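Local coordinates for Lmo1076 protein (Listeria monocytogenes serovar 1/2a, PDB 5JQC), which is a putative secreted autolysin that may act as an amidase in cell-wall degradation, this chain being the part made of three GW domains, at residues V37-G40 and A46-A49; L66-T71 and T75-S80; Y159-Q162 and T167-W170; G205-S210 and G239-F244; V230-K235 and V251-Y256. All coordinates share one frame; numbering follows the deposited sequence.

Interaction 1. Residues V37-G40 and A46-A49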
# COMPACT_ATOMS: atom_id res chain seq x y z
N VAL A 37 -16.36 -6.88 -33.28
CA VAL A 37 -15.29 -7.80 -32.90
C VAL A 37 -14.89 -8.57 -34.15
O VAL A 37 -15.75 -9.00 -34.93
CB VAL A 37 -15.75 -8.76 -31.78
CG1 VAL A 37 -14.61 -9.67 -31.33
CG2 VAL A 37 -16.32 -7.98 -30.60
N TYR A 38 -13.58 -8.73 -34.36
CA TYR A 38 -13.07 -9.32 -35.59
C TYR A 38 -12.02 -10.37 -35.25
O TYR A 38 -11.40 -10.34 -34.19
CB TYR A 38 -12.50 -8.24 -36.53
CG TYR A 38 -13.51 -7.18 -36.94
CD1 TYR A 38 -13.75 -6.06 -36.15
CD2 TYR A 38 -14.24 -7.32 -38.13
CE1 TYR A 38 -14.68 -5.09 -36.53
CE2 TYR A 38 -15.18 -6.35 -38.51
CZ TYR A 38 -15.40 -5.25 -37.71
OH TYR A 38 -16.32 -4.29 -38.07
N SER A 39 -11.85 -11.32 -36.17
CA SER A 39 -10.79 -12.31 -35.99
C SER A 39 -9.42 -11.66 -35.99
O SER A 39 -8.47 -12.22 -35.43
CB SER A 39 -10.88 -13.37 -37.09
OG SER A 39 -10.56 -12.83 -38.37
N GLY A 40 -9.28 -10.49 -36.62
CA GLY A 40 -8.00 -9.82 -36.69
C GLY A 40 -8.20 -8.32 -36.65
O GLY A 40 -9.33 -7.84 -36.56
N ALA A 46 -9.50 -10.72 -45.63
CA ALA A 46 -10.89 -11.14 -45.82
C ALA A 46 -11.51 -11.56 -44.49
O ALA A 46 -12.65 -11.19 -44.17
CB ALA A 46 -10.97 -12.27 -46.84
N ALA A 47 -10.77 -12.34 -43.70
CA ALA A 47 -11.30 -12.80 -42.41
C ALA A 47 -11.55 -11.62 -41.47
O ALA A 47 -12.56 -11.59 -40.75
CB ALA A 47 -10.33 -13.80 -41.78
N SER A 48 -10.66 -10.62 -41.48
CA SER A 48 -10.78 -9.48 -40.59
C SER A 48 -11.75 -8.42 -41.08
O SER A 48 -11.87 -7.36 -40.45
CB SER A 48 -9.40 -8.84 -40.38
OG SER A 48 -9.02 -8.06 -41.49
N ALA A 49 -12.45 -8.66 -42.19
CA ALA A 49 -13.39 -7.68 -42.71
C ALA A 49 -14.83 -7.95 -42.30
O ALA A 49 -15.62 -7.00 -42.18
CB ALA A 49 -13.29 -7.64 -44.24
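In the first GW domain, an SH3-like module, the loop that runs from strand 36-37 to strand 53-54 folds back on itself, and this contact lies within that loop. Residues 37-40 leave the strand, and residues 46-49 return past them after five intervening residues. The backbones come nearest, by CA atoms, at Gly40 and Ser48, 4.8 Å apart. The Tyr38 ring lies beside the returning backbone. Its CD2 is 3.3 Å from the carbonyl oxygen of Ser48, which approaches the ring obliquely. The carbonyl oxygen of Ala49 is 3.8 Å from Tyr38 CE2 and sits at the ring edge, near the ring plane. Tyr38 CG stands beside its own backbone N (chi1 -60°), which turns the ring toward the second segment. The ring also meets the ring of Tyr42 and packs on Lys51. Ser48 is buried, and its CB rests 3.9 Å from the carbonyl oxygen of Gly40. Its hydroxyl is held inside the loop, by hydrogen bonds with the backbone N atoms of Thr44 and Ser45. The backbone of Tyr38 bonds to that of Trp88, which ties the loop to strand 84-90. Ser39 is more exposed. Its OG donates a weak hydrogen bond of 3.3 Å to Ala47 O, and the same OG lies 3.6 Å from the methyl group of Ala47.

Interaction 2. Residues L66-T71 and T75-S80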
# COMPACT_ATOMS: atom_id res chain seq x y z
N LEU A 66 -4.24 -8.07 -24.74
CA LEU A 66 -3.06 -8.85 -25.07
C LEU A 66 -2.20 -8.22 -26.16
O LEU A 66 -0.97 -8.32 -26.11
CB LEU A 66 -3.48 -10.26 -25.51
CG LEU A 66 -3.95 -11.29 -24.48
CD1 LEU A 66 -5.32 -10.97 -23.94
CD2 LEU A 66 -3.94 -12.66 -25.14
N LYS A 67 -2.81 -7.61 -27.17
CA LYS A 67 -2.06 -7.04 -28.28
C LYS A 67 -2.76 -5.77 -28.72
O LYS A 67 -3.96 -5.59 -28.49
CB LYS A 67 -1.96 -7.98 -29.49
CG LYS A 67 -1.44 -9.39 -29.25
CD LYS A 67 -1.41 -10.15 -30.58
CE LYS A 67 -1.08 -11.63 -30.37
NZ LYS A 67 0.28 -11.82 -29.80
N GLU A 68 -2.00 -4.89 -29.37
CA GLU A 68 -2.57 -3.73 -30.05
C GLU A 68 -1.96 -3.65 -31.43
O GLU A 68 -0.79 -3.98 -31.61
CB GLU A 68 -2.30 -2.42 -29.31
CG GLU A 68 -2.58 -2.47 -27.82
CD GLU A 68 -2.70 -1.08 -27.21
OE1 GLU A 68 -2.43 -0.10 -27.94
OE2 GLU A 68 -3.06 -0.98 -26.01
N GLY A 69 -2.75 -3.18 -32.40
CA GLY A 69 -2.29 -2.99 -33.76
C GLY A 69 -2.99 -1.80 -34.40
O GLY A 69 -4.17 -1.55 -34.13
N THR A 70 -2.28 -1.05 -35.22
CA THR A 70 -2.85 0.15 -35.82
C THR A 70 -2.92 -0.00 -37.33
O THR A 70 -2.12 -0.72 -37.94
CB THR A 70 -2.03 1.40 -35.45
OG1 THR A 70 -0.74 1.36 -36.08
CG2 THR A 70 -1.88 1.50 -33.95
N THR A 71 -3.93 0.64 -37.92
CA THR A 71 -3.99 0.88 -39.35
C THR A 71 -4.37 2.33 -39.56
O THR A 71 -4.64 3.05 -38.60
CB THR A 71 -5.02 -0.01 -40.05
OG1 THR A 71 -6.32 0.57 -39.88
CG2 THR A 71 -5.04 -1.41 -39.48
N THR A 75 -6.86 2.11 -34.03
CA THR A 75 -6.13 1.11 -33.26
C THR A 75 -7.09 0.02 -32.82
O THR A 75 -8.14 0.32 -32.23
CB THR A 75 -5.46 1.74 -32.03
OG1 THR A 75 -4.47 2.67 -32.45
CG2 THR A 75 -4.79 0.67 -31.18
N TRP A 76 -6.74 -1.23 -33.11
CA TRP A 76 -7.50 -2.39 -32.68
C TRP A 76 -6.70 -3.18 -31.65
O TRP A 76 -5.48 -3.33 -31.79
CB TRP A 76 -7.87 -3.27 -33.89
CG TRP A 76 -9.08 -2.73 -34.57
CD1 TRP A 76 -10.38 -3.12 -34.38
CD2 TRP A 76 -9.13 -1.63 -35.48
NE1 TRP A 76 -11.22 -2.35 -35.13
CE2 TRP A 76 -10.48 -1.43 -35.82
CE3 TRP A 76 -8.15 -0.81 -36.07
CZ2 TRP A 76 -10.89 -0.44 -36.72
CZ3 TRP A 76 -8.56 0.17 -36.95
CH2 TRP A 76 -9.91 0.35 -37.27
N VAL A 77 -7.38 -3.66 -30.60
CA VAL A 77 -6.72 -4.40 -29.53
C VAL A 77 -7.35 -5.78 -29.37
O VAL A 77 -8.57 -5.94 -29.48
CB VAL A 77 -6.76 -3.61 -28.19
CG1 VAL A 77 -6.20 -2.21 -28.39
CG2 VAL A 77 -8.16 -3.54 -27.61
N GLN A 78 -6.50 -6.78 -29.11
CA GLN A 78 -6.95 -8.16 -28.91
C GLN A 78 -7.24 -8.39 -27.43
O GLN A 78 -6.31 -8.42 -26.61
CB GLN A 78 -5.90 -9.17 -29.39
CG GLN A 78 -6.29 -10.63 -29.14
CD GLN A 78 -5.12 -11.60 -29.26
OE1 GLN A 78 -4.11 -11.47 -28.57
NE2 GLN A 78 -5.26 -12.59 -30.13
N PHE A 79 -8.51 -8.58 -27.09
CA PHE A 79 -8.96 -8.76 -25.72
C PHE A 79 -9.44 -10.18 -25.48
O PHE A 79 -9.84 -10.89 -26.41
CB PHE A 79 -10.09 -7.79 -25.36
CG PHE A 79 -11.37 -8.07 -26.10
CD1 PHE A 79 -11.47 -7.83 -27.46
CD2 PHE A 79 -12.48 -8.56 -25.43
CE1 PHE A 79 -12.63 -8.08 -28.14
CE2 PHE A 79 -13.66 -8.81 -26.12
CZ PHE A 79 -13.73 -8.57 -27.47
N SER A 80 -9.45 -10.57 -24.20
CA SER A 80 -9.85 -11.90 -23.77
C SER A 80 -10.78 -11.80 -22.57
O SER A 80 -10.53 -11.03 -21.64
CB SER A 80 -8.63 -12.74 -23.40
OG SER A 80 -8.04 -12.24 -22.20
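Gly69 and Trp76 face each other as an antiparallel hydrogen-bonded pair. Gly69 N donates to Trp76 O, and Trp76 N donates to Gly69 O, both at 2.8 Å. Glu68 with Val77 and Thr70 with Thr75 are the flanking non-hydrogen-bonded pairs. Glu68 CG lies alongside Val77 CG1 at 3.7 Å, both side chains pointing the same way. Thr70 CG2 meets Thr75 OG1 at 3.2 Å. Further along, Leu66 N makes a nearly straight bond of 2.8 Å to Gln78 O. These strands, 62-71 and 74-81, form a beta hairpin in the five-stranded antiparallel sheet of the first GW domain. On the face of Lys67 and Gln78 the two side chains run side by side. With chi1 at 178°, Gln78 extends away from its own N, and the chain carries OE1 to 3.5 Å from Lys67 CG and 3.4 Å from Leu66 CB. This buried OE1 has no polar partner in the model. Lys67 NZ instead bonds to Asn22 OD1. The carboxylate of Glu68 is held at both oxygens: OE1 forms a salt bridge with Lys91, and OE2 hydrogen-bonds with Tyr96 OH. Both Lys67 and Gln78 pack on Trp88 of strand 84-90.

Interaction 3. Residues Y159-Q162 and T167-W170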
# COMPACT_ATOMS: atom_id res chain seq x y z
N TYR A 159 -1.35 1.52 1.95
CA TYR A 159 -0.85 0.35 2.68
C TYR A 159 -1.90 -0.73 2.72
O TYR A 159 -3.06 -0.45 3.05
CB TYR A 159 -0.48 0.70 4.11
CG TYR A 159 0.78 1.46 4.25
CD1 TYR A 159 1.75 1.43 3.26
CD2 TYR A 159 1.02 2.19 5.39
CE1 TYR A 159 2.93 2.13 3.41
CE2 TYR A 159 2.18 2.90 5.56
CZ TYR A 159 3.14 2.86 4.58
OH TYR A 159 4.31 3.57 4.75
N GLN A 160 -1.51 -1.96 2.44
CA GLN A 160 -2.33 -3.11 2.77
C GLN A 160 -2.01 -3.53 4.20
O GLN A 160 -0.84 -3.58 4.58
CB GLN A 160 -2.07 -4.26 1.79
CG GLN A 160 -3.10 -5.36 1.91
CD GLN A 160 -2.81 -6.53 1.02
OE1 GLN A 160 -1.65 -6.85 0.76
NE2 GLN A 160 -3.86 -7.17 0.53
N PHE A 161 -3.04 -3.80 4.99
CA PHE A 161 -2.84 -3.91 6.43
C PHE A 161 -3.74 -4.97 7.05
O PHE A 161 -4.80 -5.31 6.52
CB PHE A 161 -3.10 -2.57 7.14
CG PHE A 161 -4.56 -2.20 7.19
CD1 PHE A 161 -5.19 -1.68 6.08
CD2 PHE A 161 -5.29 -2.39 8.34
CE1 PHE A 161 -6.52 -1.37 6.12
CE2 PHE A 161 -6.62 -2.07 8.38
CZ PHE A 161 -7.24 -1.56 7.27
N GLN A 162 -3.30 -5.46 8.21
CA GLN A 162 -4.01 -6.48 8.97
C GLN A 162 -4.32 -5.96 10.37
O GLN A 162 -3.51 -5.24 10.97
CB GLN A 162 -3.19 -7.76 9.09
CG GLN A 162 -2.70 -8.27 7.75
CD GLN A 162 -1.88 -9.54 7.90
OE1 GLN A 162 -0.90 -9.59 8.65
NE2 GLN A 162 -2.27 -10.59 7.18
N THR A 167 -6.10 -9.83 7.18
CA THR A 167 -5.91 -8.77 6.18
C THR A 167 -7.22 -8.02 5.93
O THR A 167 -8.21 -8.61 5.48
CB THR A 167 -5.40 -9.35 4.87
OG1 THR A 167 -4.17 -10.03 5.09
CG2 THR A 167 -5.20 -8.23 3.82
N ILE A 168 -7.23 -6.72 6.20
CA ILE A 168 -8.45 -5.93 6.09
C ILE A 168 -8.63 -5.35 4.70
O ILE A 168 -9.74 -5.34 4.15
CB ILE A 168 -8.45 -4.83 7.16
CG1 ILE A 168 -8.29 -5.45 8.54
CG2 ILE A 168 -9.73 -4.04 7.08
CD1 ILE A 168 -9.44 -6.38 8.92
N GLY A 169 -7.56 -4.84 4.12
CA GLY A 169 -7.70 -4.12 2.86
C GLY A 169 -6.57 -3.12 2.71
O GLY A 169 -5.46 -3.34 3.20
N TRP A 170 -6.88 -2.03 2.01
CA TRP A 170 -5.91 -1.01 1.67
C TRP A 170 -6.37 0.34 2.20
O TRP A 170 -7.55 0.71 2.08
CB TRP A 170 -5.70 -0.93 0.16
CG TRP A 170 -5.04 -2.16 -0.45
CD1 TRP A 170 -5.64 -3.36 -0.75
CD2 TRP A 170 -3.68 -2.28 -0.87
NE1 TRP A 170 -4.73 -4.21 -1.33
CE2 TRP A 170 -3.52 -3.57 -1.41
CE3 TRP A 170 -2.57 -1.42 -0.85
CZ2 TRP A 170 -2.31 -4.02 -1.92
CZ3 TRP A 170 -1.37 -1.87 -1.34
CH2 TRP A 170 -1.25 -3.16 -1.88
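Phe161 uses both its backbone polar groups across the contact. Its N donates to Gly169 O at 3.0 Å, and its O accepts from Ile168 N at 2.8 Å, in the carbonyl plane. Gly169 O is also approached by Gln160 CA, in a CA-H...O contact of 3.2 Å. A side-chain bond adds to these: Gln162 NE2 donates to Thr167 OG1 at 2.9 Å, with the hydroxyl close to the amide plane. The segments belong to the beta hairpin of strands 156-163 and 166-172 in the second GW domain. A beta bulge shifts the register by one residue between Phe161 and Gln162, so Phe161 pairs with Gly169 but Gln162 with Thr167. Gln160 lies across the Trp170 indole. Its CB sits 3.5 Å from the centroid of the six-membered ring, 9° off the normal, a CH-pi contact over the face. The chain then runs on over the indole, with the amide plane only 21° from the ring plane. Phe161 CG lies between its backbone N and carbonyl carbon (chi1 72°), and the ring end reaches Ile168, CZ to CB 3.5 Å. Leu120 touches both Phe161 and Ile168. The backbone of Trp170 bonds to Trp121, and that of Gln160 to strand 144-153.

Interaction 4. Residues G205-S210 and G239-F244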
# COMPACT_ATOMS: atom_id res chain seq x y z
N GLY A 205 8.07 1.38 27.27
CA GLY A 205 8.85 0.60 26.33
C GLY A 205 9.85 1.48 25.59
O GLY A 205 9.92 2.69 25.83
N VAL A 206 10.63 0.85 24.71
CA VAL A 206 11.54 1.63 23.88
C VAL A 206 10.73 2.64 23.09
O VAL A 206 9.66 2.30 22.56
CB VAL A 206 12.35 0.72 22.95
CG1 VAL A 206 13.24 1.54 22.03
CG2 VAL A 206 13.20 -0.30 23.77
N TYR A 207 11.21 3.88 23.01
CA TYR A 207 10.36 4.99 22.60
C TYR A 207 9.83 4.81 21.17
O TYR A 207 10.61 4.58 20.23
CB TYR A 207 11.12 6.32 22.70
CG TYR A 207 10.35 7.50 22.11
CD1 TYR A 207 9.29 8.09 22.80
CD2 TYR A 207 10.69 8.02 20.86
CE1 TYR A 207 8.59 9.17 22.26
CE2 TYR A 207 9.99 9.09 20.31
CZ TYR A 207 8.95 9.66 21.01
OH TYR A 207 8.27 10.72 20.47
N ASN A 208 8.50 4.86 21.05
CA ASN A 208 7.79 4.89 19.77
C ASN A 208 7.89 3.56 19.03
O ASN A 208 7.85 3.51 17.79
CB ASN A 208 8.27 6.04 18.88
CG ASN A 208 7.26 6.40 17.81
OD1 ASN A 208 7.60 6.47 16.63
ND2 ASN A 208 6.02 6.59 18.21
N THR A 209 8.00 2.47 19.78
CA THR A 209 8.01 1.14 19.18
C THR A 209 6.67 0.41 19.33
O THR A 209 6.50 -0.67 18.75
CB THR A 209 9.15 0.31 19.81
OG1 THR A 209 8.95 0.21 21.22
CG2 THR A 209 10.49 1.00 19.59
N SER A 210 5.71 0.99 20.05
CA SER A 210 4.42 0.34 20.28
C SER A 210 3.42 1.40 20.72
O SER A 210 3.77 2.58 20.90
CB SER A 210 4.52 -0.77 21.33
OG SER A 210 4.80 -0.19 22.58
N GLY A 239 17.06 7.25 18.18
CA GLY A 239 18.08 7.43 19.19
C GLY A 239 18.42 6.14 19.92
O GLY A 239 18.19 5.04 19.41
N THR A 240 19.01 6.31 21.10
CA THR A 240 19.41 5.20 21.95
C THR A 240 18.80 5.38 23.32
O THR A 240 18.89 6.46 23.92
CB THR A 240 20.93 5.09 22.05
OG1 THR A 240 21.49 4.91 20.74
CG2 THR A 240 21.31 3.91 22.91
N TRP A 241 18.20 4.30 23.83
CA TRP A 241 17.38 4.31 25.03
C TRP A 241 17.98 3.34 26.04
O TRP A 241 18.46 2.26 25.68
CB TRP A 241 15.94 3.94 24.66
CG TRP A 241 15.52 4.67 23.37
CD1 TRP A 241 15.69 4.23 22.07
CD2 TRP A 241 14.94 5.98 23.27
NE1 TRP A 241 15.23 5.18 21.18
CE2 TRP A 241 14.76 6.26 21.89
CE3 TRP A 241 14.55 6.93 24.21
CZ2 TRP A 241 14.21 7.44 21.44
CZ3 TRP A 241 13.98 8.11 23.76
CH2 TRP A 241 13.82 8.36 22.39
N TYR A 242 17.98 3.75 27.31
CA TYR A 242 18.47 2.91 28.39
C TYR A 242 17.29 2.51 29.26
O TYR A 242 16.47 3.37 29.62
CB TYR A 242 19.52 3.64 29.24
CG TYR A 242 20.84 3.80 28.54
CD1 TYR A 242 21.11 3.09 27.39
CD2 TYR A 242 21.82 4.65 29.04
CE1 TYR A 242 22.31 3.21 26.74
CE2 TYR A 242 23.04 4.79 28.39
CZ TYR A 242 23.27 4.06 27.24
OH TYR A 242 24.47 4.15 26.56
N GLN A 243 17.18 1.23 29.60
CA GLN A 243 16.23 0.80 30.61
C GLN A 243 16.97 0.83 31.95
O GLN A 243 18.06 0.27 32.06
CB GLN A 243 15.67 -0.59 30.31
CG GLN A 243 14.39 -0.90 31.09
CD GLN A 243 13.90 -2.34 30.91
OE1 GLN A 243 14.70 -3.27 30.88
NE2 GLN A 243 12.59 -2.52 30.80
N PHE A 244 16.41 1.54 32.93
CA PHE A 244 17.15 1.77 34.16
C PHE A 244 16.33 1.37 35.38
O PHE A 244 15.11 1.17 35.31
CB PHE A 244 17.63 3.23 34.27
CG PHE A 244 16.53 4.25 34.45
CD1 PHE A 244 15.88 4.80 33.35
CD2 PHE A 244 16.16 4.68 35.72
CE1 PHE A 244 14.87 5.74 33.51
CE2 PHE A 244 15.15 5.63 35.89
CZ PHE A 244 14.51 6.16 34.79
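A chi1 of 172° sets the Tyr207 ring opposite its amide nitrogen, while at Trp241 a chi1 of -43° turns the indole away from the carbonyl carbon. The first torsion leads the phenol away past the indole, and it is Tyr207 CB that meets the face of Trp241. This CB lies over the six-membered ring, 3.4 Å from its centroid, as a CH-pi contact. Tyr207 CD2 follows at 3.5 Å from Trp241 CH2. The two rings are oblique to each other, with planes at 34° and centroids 5.1 Å apart. Val206 CG1 touches the pyrrole end of the same indole, 3.6 Å from Trp241 CD1. The contact joins a loop of the third GW domain, between strands 201-202 and 218-219, to strand 239-246 of its sheet. Val206 to Thr209 form a type II beta turn. Val206 O is gripped twice from within the turn, by Thr209 N and by Thr209 OG1, the latter at 2.6 Å. Both donors reach it from the same face of the carbonyl plane. Trp241 NE1 hydrogen-bonds with Thr236 OG1. The Tyr207 ring meets Tyr203 edge-to-face, and a bound di(hydroxyethyl)ether lies about 3 Å from its side chain. Val206 also packs on Ala234 and Trp253.

Interaction 5. Residues V230-K235 and V251-Y256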
# COMPACT_ATOMS: atom_id res chain seq x y z
N VAL A 230 21.53 0.76 34.75
CA VAL A 230 21.09 0.53 33.37
C VAL A 230 21.20 -0.96 33.06
O VAL A 230 22.31 -1.50 33.00
CB VAL A 230 21.92 1.36 32.39
CG1 VAL A 230 21.40 1.19 30.97
CG2 VAL A 230 21.92 2.83 32.79
N ILE A 231 20.05 -1.62 32.85
CA ILE A 231 20.03 -3.06 32.59
C ILE A 231 19.88 -3.41 31.10
O ILE A 231 20.24 -4.53 30.71
CB ILE A 231 18.93 -3.76 33.40
CG1 ILE A 231 17.54 -3.26 32.99
CG2 ILE A 231 19.16 -3.57 34.90
CD1 ILE A 231 16.39 -3.85 33.79
N LYS A 232 19.35 -2.51 30.27
CA LYS A 232 19.20 -2.79 28.85
C LYS A 232 19.49 -1.54 28.05
O LYS A 232 19.25 -0.42 28.52
CB LYS A 232 17.80 -3.29 28.48
CG LYS A 232 17.43 -4.66 29.04
CD LYS A 232 16.45 -5.39 28.12
CE LYS A 232 15.04 -5.47 28.69
NZ LYS A 232 15.05 -6.08 30.06
N GLN A 233 19.96 -1.73 26.82
CA GLN A 233 20.06 -0.64 25.85
C GLN A 233 19.40 -1.07 24.54
O GLN A 233 19.43 -2.24 24.15
CB GLN A 233 21.50 -0.22 25.59
CG GLN A 233 22.25 -1.15 24.66
CD GLN A 233 23.65 -0.67 24.36
OE1 GLN A 233 23.97 0.51 24.55
NE2 GLN A 233 24.49 -1.59 23.91
N ALA A 234 18.81 -0.08 23.87
CA ALA A 234 18.10 -0.30 22.61
C ALA A 234 18.34 0.88 21.69
O ALA A 234 18.42 2.03 22.14
CB ALA A 234 16.59 -0.50 22.85
N LYS A 235 18.47 0.61 20.39
CA LYS A 235 18.64 1.67 19.41
C LYS A 235 17.51 1.61 18.39
O LYS A 235 17.23 0.55 17.82
CB LYS A 235 20.00 1.56 18.70
CG LYS A 235 20.32 2.73 17.78
CD LYS A 235 21.78 2.73 17.31
CE LYS A 235 22.25 1.33 16.80
NZ LYS A 235 21.85 0.98 15.39
N VAL A 251 12.35 1.17 36.37
CA VAL A 251 11.56 2.38 36.19
C VAL A 251 10.95 2.39 34.80
O VAL A 251 9.72 2.37 34.64
CB VAL A 251 12.44 3.62 36.43
CG1 VAL A 251 11.66 4.89 36.21
CG2 VAL A 251 13.04 3.57 37.84
N GLY A 252 11.80 2.42 33.78
CA GLY A 252 11.35 2.53 32.41
C GLY A 252 12.53 2.79 31.50
O GLY A 252 13.68 2.52 31.88
N TRP A 253 12.25 3.31 30.31
CA TRP A 253 13.28 3.60 29.32
C TRP A 253 13.49 5.11 29.19
O TRP A 253 12.55 5.89 29.28
CB TRP A 253 12.90 3.03 27.95
CG TRP A 253 12.84 1.53 27.85
CD1 TRP A 253 11.78 0.72 28.20
CD2 TRP A 253 13.84 0.66 27.30
NE1 TRP A 253 12.08 -0.59 27.91
CE2 TRP A 253 13.34 -0.66 27.36
CE3 TRP A 253 15.12 0.87 26.78
CZ2 TRP A 253 14.09 -1.77 26.93
CZ3 TRP A 253 15.86 -0.23 26.34
CH2 TRP A 253 15.34 -1.53 26.41
N MSE A 254 14.74 5.51 28.96
CA MSE A 254 15.00 6.94 28.75
C MSE A 254 16.18 7.16 27.83
O MSE A 254 17.10 6.34 27.79
CB MSE A 254 15.25 7.66 30.08
CG MSE A 254 15.26 9.18 29.97
SE MSE A 254 14.97 9.99 31.71
CE MSE A 254 16.44 9.12 32.65
N ASP A 255 16.12 8.26 27.09
CA ASP A 255 17.18 8.62 26.17
C ASP A 255 18.54 8.56 26.86
O ASP A 255 18.67 8.94 28.03
CB ASP A 255 16.93 10.03 25.62
CG ASP A 255 17.87 10.39 24.49
OD1 ASP A 255 19.02 10.79 24.79
OD2 ASP A 255 17.47 10.25 23.32
N TYR A 256 19.55 8.09 26.12
CA TYR A 256 20.85 7.85 26.74
C TYR A 256 21.52 9.14 27.21
O TYR A 256 22.36 9.10 28.12
CB TYR A 256 21.78 7.11 25.77
CG TYR A 256 22.41 8.03 24.77
CD1 TYR A 256 21.69 8.48 23.68
CD2 TYR A 256 23.72 8.48 24.94
CE1 TYR A 256 22.26 9.34 22.76
CE2 TYR A 256 24.30 9.34 24.02
CZ TYR A 256 23.56 9.77 22.93
OH TYR A 256 24.11 10.63 22.00
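One indole, that of Trp253, bridges two strands that are not neighbours in the sheet. The axes of the short strand segments 230-235 and 251-255 come within 8.8 Å and lie at 42° to each other. The indole reaches across this gap, and CZ3 and CH2 of its six-membered ring touch the other strand. Trp253 CZ3 is 3.6 Å from Ala234 CB, and Trp253 CH2 is 3.7 Å from Lys232 CB. Both CB atoms approach the ring obliquely. Between them, Gln233 C lies at the ring edge, 4.1 Å from Trp253 CZ3. A chi1 of -66° puts Trp253 CG opposite the carbonyl carbon and swings the indole across. Lys232 touches the indole with the base of its side chain. Beyond that its chain bends at chi3 (-108°) and chi4, and NZ hydrogen-bonds with Gln243 OE1. A bound glycerol, probably from the crystallisation liquor, is about 3 Å from the Lys232 side chain. Ile231 and Lys232 both face Gln243, forming a classic beta bulge. Strand 239-246 runs between the two segments in this antiparallel sheet of the third GW domain, and strand 184-194 pairs with 226-236 on its other side.

How the interactions relate
The contacts sample all three GW domains: interactions 1 and 2 the first, 3 the second, 4 and 5 the third. Interactions 1 and 2 have centres about 12 Å apart and touch where Val37 CG1 packs on Phe79 CE1 at 4.1 Å. Interactions 4 and 5 interlock more closely, with centres about 6 Å apart. There Tyr242 N is 2.8 Å from Met254 O, a probable hydrogen bond, and Gly205 C packs 3.3 Å from Trp253 CD1. A di(hydroxyethyl)ether is bound beside Tyr207 of interaction 4. Interaction 3 touches none of the others; its centre is about 27 Å from that of interaction 4. Centres of interactions 1 and 5 are about 75 Å apart, consistent with domains strung out along the chain.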